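Local coordinates for amidase, hydantoinase/carbamoylase family (Burkholderia ambifaria, PDB 5TP4), which is a zinc-dependent amidase of the peptidase M20 family that probably hydrolyses N-carbamoyl-L-amino acids, at the interface of chains A and B. Residues are numbered along the deposited sequence; one frame, centred on the assembly and turned at random. Chains: chain A/B, Amidase, hydantoinase/carbamoylase family.

Contact 1 and contact 2 lie about 34 Å apart, measured between the centres of their C-alpha atoms, within one two-fold interface, so each has a twin with the chains exchanged. The loops around 234-237 and 281-286 supply different residues to each: B:His234, B:Gly236, B:Thr237 and B:Asn283 to contact 1, A:Ala235 and neighbours of A:Asn283 to contact 2. Strand 288-297 gives A:Arg296 to the first and B:Asp294 to the second. A symmetric pair can thus use one loop both to pack against the partner, as in contact 2, and probably to reach its active site, as in contact 1.

Contact 1: the interface of chains A and B. Residues chain A 200-201, 296, 363-364; chain B 234, 236-237, 283.
B:Thr237 meets A:Gln201 through a short hydrogen bond, its hydroxyl OG1 donating to the backbone O at 2.6 Å. The hydroxyl approaches well off the C=O line, at 134°, and is tilted from the carbonyl plane. With chi1 at 69°, OG1 sits between the backbone N and carbonyl carbon of its own residue, while the methyl CG2, anti to the carbonyl carbon, packs 3.7 Å from CA of A:Gly363. One branch is thus bonded and the other is packed. A water extends the polar side, linking the carboxylate OE1 of A:Glu200 to the backbone O of B:Thr237.

B:His234 turns the CE1 corner of its ring towards chain A, with CE1 3.2 Å from O of A:Gly363, which sits tilted from the ring plane. The methyl CB of A:Ala364 lies above that plane, displaced past the CE1-NE2 rim, 3.8 Å from both atoms. Next to CE1, ND1 accepts a hydrogen bond from the backbone N of B:Gly236 at 2.9 Å, the donor tilted from the ring plane, and this helps to fix the ring's rotation. The guanidinium of A:Arg296 turns one face to CA of B:Gly236, with CZ at 3.6 Å, and stands 77° from the imidazole plane.

The A:Gln201 loop closely follows the zinc ligand A:His198, and in this family a histidine of the neighbouring subunit commonly completes the active site. The contact therefore probably builds a composite catalytic centre in which B:His234 helps to bind or polarise the substrate next to the zinc site of chain A.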
loop_
_atom_site.group_PDB
_atom_site.type_symbol
_atom_site.label_atom_id
_atom_site.label_comp_id
_atom_site.label_asym_id
_atom_site.label_seq_id
_atom_site.Cartn_x
_atom_site.Cartn_y
_atom_site.Cartn_z
ATOM N N GLU A 200 -27.218 -14.024 7.919
ATOM C CA GLU A 200 -25.901 -14.624 8.133
ATOM C C GLU A 200 -24.750 -13.635 7.947
ATOM O O GLU A 200 -23.735 -13.712 8.663
ATOM C CB GLU A 200 -25.720 -15.803 7.169
ATOM C CG GLU A 200 -24.369 -16.452 7.295
ATOM C CD GLU A 200 -24.100 -17.442 6.192
ATOM O OE1 GLU A 200 -22.916 -17.722 5.903
ATOM O OE2 GLU A 200 -25.080 -17.961 5.610
ATOM N N GLN A 201 -24.873 -12.721 6.981
ATOM C CA GLN A 201 -23.791 -11.857 6.490
ATOM C C GLN A 201 -22.651 -12.658 5.844
ATOM O O GLN A 201 -21.504 -12.196 5.791
ATOM C CB GLN A 201 -23.235 -10.930 7.587
ATOM C CG GLN A 201 -24.306 -10.096 8.276
ATOM C CD GLN A 201 -23.757 -9.245 9.390
ATOM O OE1 GLN A 201 -23.240 -9.761 10.373
ATOM N NE2 GLN A 201 -23.903 -7.919 9.254
ATOM N N ARG A 296 -8.864 -16.106 12.676
ATOM C CA ARG A 296 -10.063 -16.605 13.345
ATOM C C ARG A 296 -9.987 -18.108 13.529
ATOM O O ARG A 296 -9.395 -18.820 12.718
ATOM C CB ARG A 296 -11.327 -16.311 12.549
ATOM C CG ARG A 296 -11.325 -14.910 11.993
ATOM C CD ARG A 296 -12.581 -14.181 12.286
ATOM N NE ARG A 296 -12.454 -12.760 11.960
ATOM C CZ ARG A 296 -13.408 -11.866 12.201
ATOM N NH1 ARG A 296 -14.549 -12.258 12.759
ATOM N NH2 ARG A 296 -13.211 -10.586 11.914
ATOM N N GLY A 363 -19.793 -15.312 12.127
ATOM C CA GLY A 363 -18.546 -14.739 11.641
ATOM C C GLY A 363 -18.365 -13.285 11.952
ATOM O O GLY A 363 -17.304 -12.717 11.669
ATOM N N ALA A 364 -19.381 -12.649 12.531
ATOM C CA ALA A 364 -19.301 -11.225 12.783
ATOM C C ALA A 364 -19.930 -10.922 14.130
ATOM O O ALA A 364 -20.682 -11.723 14.689
ATOM C CB ALA A 364 -19.986 -10.419 11.672
ATOM N N HIS B 234 -16.577 -10.442 3.949
ATOM C CA HIS B 234 -16.201 -10.304 5.351
ATOM C C HIS B 234 -15.204 -11.389 5.786
ATOM O O HIS B 234 -15.378 -12.579 5.492
ATOM C CB HIS B 234 -17.467 -10.349 6.204
ATOM C CG HIS B 234 -17.265 -9.941 7.629
ATOM N ND1 HIS B 234 -16.759 -10.796 8.582
ATOM C CD2 HIS B 234 -17.568 -8.790 8.278
ATOM C CE1 HIS B 234 -16.725 -10.184 9.749
ATOM N NE2 HIS B 234 -17.212 -8.965 9.596
ATOM N N GLY B 236 -14.629 -12.773 8.594
ATOM C CA GLY B 236 -15.056 -13.771 9.563
ATOM C C GLY B 236 -16.211 -14.636 9.086
ATOM O O GLY B 236 -16.313 -15.796 9.485
ATOM N N THR B 237 -17.096 -14.094 8.248
ATOM C CA THR B 237 -18.286 -14.834 7.814
ATOM C C THR B 237 -18.051 -15.676 6.563
ATOM O O THR B 237 -18.954 -16.419 6.160
ATOM C CB THR B 237 -19.448 -13.883 7.493
ATOM O OG1 THR B 237 -19.100 -13.159 6.310
ATOM C CG2 THR B 237 -19.711 -12.901 8.630
ATOM N N ASN B 283 -10.933 -6.324 8.525
ATOM C CA ASN B 283 -11.795 -7.500 8.542
ATOM C C ASN B 283 -12.553 -7.675 7.226
ATOM O O ASN B 283 -13.641 -8.258 7.200
ATOM C CB ASN B 283 -12.761 -7.455 9.723
ATOM C CG ASN B 283 -13.657 -6.241 9.714
ATOM O OD1 ASN B 283 -13.439 -5.286 8.948
ATOM N ND2 ASN B 283 -14.684 -6.268 10.579
HETATM O O HOH W 1 -21.033 -17.293 7.702
#

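Contact 2: the interface of chains A and B. Residues chain A 235, 243, 277, 281-282, 284-286; chain B 270-273, 294.
B:Thr271, at the end of strand 269-271, presses all three groups of its side chain against chain A, a clear case of a small residue doing mixed work. Its hydroxyl OG1 accepts NH1 of A:Arg243 at 2.8 Å, the bond bending only modestly (157° at H). The methyl CG2, anti to the backbone N, turns away from that bond and packs 3.6 Å from CA of A:Ile285, the two side chains meeting at about a right angle. CB rests 3.7 Å from the methyl CB of A:Ala235.

The arginine is itself positioned by chain A. Its chain runs extended from CG to NE, NH2 reaches back to the carbonyl O of A:Ala235 at 2.9 Å, and CD1 of A:Ile285 covers one guanidinium face near its rim. That carbonyl is approached from well above its plane, so this second bond is less well directed. Further along, A:Ile277 brings CD1 against the backbone O of B:Ile272, and CA of B:Gly273 slips in beside the carbonyls of A:Ser281 and A:Thr284. OG of A:Ser281 and OG1 of A:Thr284 hydrogen bond to each other at 2.6 Å, which may brace the loop that receives the glycine.

Around B:Asp294 the fit is looser and wetter. Its CB lies near O of A:Arg282, but its carboxylate stays well away from the charged end of A:Arg243, so any attraction between them should be modest. One water joins OG1 of B:Thr271, O of A:Ala235, and both O and OD1 of B:Asp294; another connects O of A:Arg282 with N of B:Gly273 and O of B:Thr271. A third settles a near miss: NH1 of A:Arg243 lies 3.2 Å from O of B:Ala270 with its N-H directed elsewhere, and this water bridges the two atoms, 2.9 Å from that same NH1.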
loop_
_atom_site.group_PDB
_atom_site.type_symbol
_atom_site.label_atom_id
_atom_site.label_comp_id
_atom_site.label_asym_id
_atom_site.label_seq_id
_atom_site.Cartn_x
_atom_site.Cartn_y
_atom_site.Cartn_z
ATOM N N ALA A 235 16.060 0.396 -7.943
ATOM C CA ALA A 235 15.581 -0.761 -8.702
ATOM C C ALA A 235 16.454 -1.100 -9.900
ATOM O O ALA A 235 16.346 -2.211 -10.434
ATOM C CB ALA A 235 14.146 -0.513 -9.203
ATOM N N ARG A 243 19.924 -7.618 -2.818
ATOM C CA ARG A 243 18.697 -6.999 -2.354
ATOM C C ARG A 243 18.202 -7.603 -1.055
ATOM O O ARG A 243 18.409 -8.786 -0.767
ATOM C CB ARG A 243 17.592 -7.143 -3.401
ATOM C CG ARG A 243 17.959 -6.464 -4.703
ATOM C CD ARG A 243 16.876 -6.598 -5.712
ATOM N NE ARG A 243 17.264 -5.807 -6.883
ATOM C CZ ARG A 243 16.407 -5.221 -7.698
ATOM N NH1 ARG A 243 15.106 -5.353 -7.492
ATOM N NH2 ARG A 243 16.867 -4.506 -8.728
ATOM N N ILE A 277 3.341 -0.725 0.772
ATOM C CA ILE A 277 4.742 -0.314 0.822
ATOM C C ILE A 277 4.778 1.147 1.231
ATOM O O ILE A 277 4.125 1.987 0.601
ATOM C CB ILE A 277 5.422 -0.520 -0.546
ATOM C CG1 ILE A 277 5.312 -1.986 -0.964
ATOM C CG2 ILE A 277 6.876 -0.031 -0.507
ATOM C CD1 ILE A 277 5.804 -2.270 -2.378
ATOM N N SER A 281 8.204 4.236 -4.093
ATOM C CA SER A 281 8.410 4.765 -5.430
ATOM C C SER A 281 8.631 3.592 -6.374
ATOM O O SER A 281 9.124 2.536 -5.970
ATOM C CB SER A 281 9.573 5.769 -5.465
ATOM O OG SER A 281 10.778 5.158 -5.843
ATOM N N ARG A 282 8.269 3.793 -7.644
ATOM C CA ARG A 282 8.258 2.679 -8.594
ATOM C C ARG A 282 9.643 2.110 -8.836
ATOM O O ARG A 282 9.778 0.911 -9.119
ATOM C CB ARG A 282 7.675 3.124 -9.934
ATOM C CG ARG A 282 6.225 3.530 -9.887
ATOM C CD ARG A 282 5.866 4.190 -11.215
ATOM N NE ARG A 282 4.436 4.404 -11.364
ATOM C CZ ARG A 282 3.621 3.550 -11.973
ATOM N NH1 ARG A 282 4.099 2.417 -12.480
ATOM N NH2 ARG A 282 2.326 3.824 -12.063
ATOM N N THR A 284 12.229 2.073 -6.652
ATOM C CA THR A 284 12.922 1.854 -5.389
ATOM C C THR A 284 12.432 0.542 -4.797
ATOM O O THR A 284 11.224 0.317 -4.710
ATOM C CB THR A 284 12.664 3.013 -4.419
ATOM O OG1 THR A 284 13.044 4.236 -5.048
ATOM C CG2 THR A 284 13.492 2.862 -3.139
ATOM N N ILE A 285 13.375 -0.313 -4.398
ATOM C CA ILE A 285 13.030 -1.558 -3.722
ATOM C C ILE A 285 12.325 -1.250 -2.409
ATOM O O ILE A 285 12.720 -0.333 -1.689
ATOM C CB ILE A 285 14.319 -2.361 -3.480
ATOM C CG1 ILE A 285 14.952 -2.767 -4.821
ATOM C CG2 ILE A 285 14.066 -3.553 -2.538
ATOM C CD1 ILE A 285 16.440 -3.125 -4.701
ATOM N N ALA A 286 11.286 -2.030 -2.081
ATOM C CA ALA A 286 10.551 -1.830 -0.827
ATOM C C ALA A 286 11.451 -2.100 0.370
ATOM O O ALA A 286 12.004 -3.200 0.498
ATOM C CB ALA A 286 9.338 -2.763 -0.774
ATOM N N ALA B 270 13.775 -7.152 -11.402
ATOM C CA ALA B 270 12.398 -6.702 -11.266
ATOM C C ALA B 270 12.140 -6.269 -9.840
ATOM O O ALA B 270 12.657 -6.859 -8.888
ATOM C CB ALA B 270 11.378 -7.775 -11.653
ATOM N N THR B 271 11.294 -5.256 -9.715
ATOM C CA THR B 271 11.053 -4.584 -8.450
ATOM C C THR B 271 9.586 -4.212 -8.381
ATOM O O THR B 271 9.084 -3.533 -9.280
ATOM C CB THR B 271 11.891 -3.306 -8.348
ATOM O OG1 THR B 271 13.254 -3.565 -8.708
ATOM C CG2 THR B 271 11.813 -2.739 -6.927
ATOM N N ILE B 272 8.911 -4.597 -7.295
ATOM C CA ILE B 272 7.568 -4.115 -7.016
ATOM C C ILE B 272 7.748 -3.031 -5.959
ATOM O O ILE B 272 7.949 -3.315 -4.769
ATOM C CB ILE B 272 6.630 -5.233 -6.562
ATOM C CG1 ILE B 272 6.438 -6.236 -7.727
ATOM C CG2 ILE B 272 5.297 -4.631 -6.098
ATOM C CD1 ILE B 272 5.630 -7.480 -7.307
ATOM N N GLY B 273 7.733 -1.787 -6.414
ATOM C CA GLY B 273 8.019 -0.655 -5.551
ATOM C C GLY B 273 6.816 0.019 -4.924
ATOM O O GLY B 273 6.958 0.698 -3.904
ATOM N N ASP B 294 8.683 -2.673 -11.895
ATOM C CA ASP B 294 9.812 -2.129 -12.642
ATOM C C ASP B 294 10.618 -3.323 -13.140
ATOM O O ASP B 294 11.112 -4.117 -12.331
ATOM C CB ASP B 294 10.629 -1.210 -11.728
ATOM C CG ASP B 294 11.910 -0.660 -12.373
ATOM O OD1 ASP B 294 12.799 -1.455 -12.716
ATOM O OD2 ASP B 294 12.040 0.587 -12.441
HETATM O O HOH W 2 13.885 -3.495 -11.257
HETATM O O HOH W 3 7.747 -0.833 -9.247
HETATM O O HOH W 4 13.556 -7.261 -6.007
#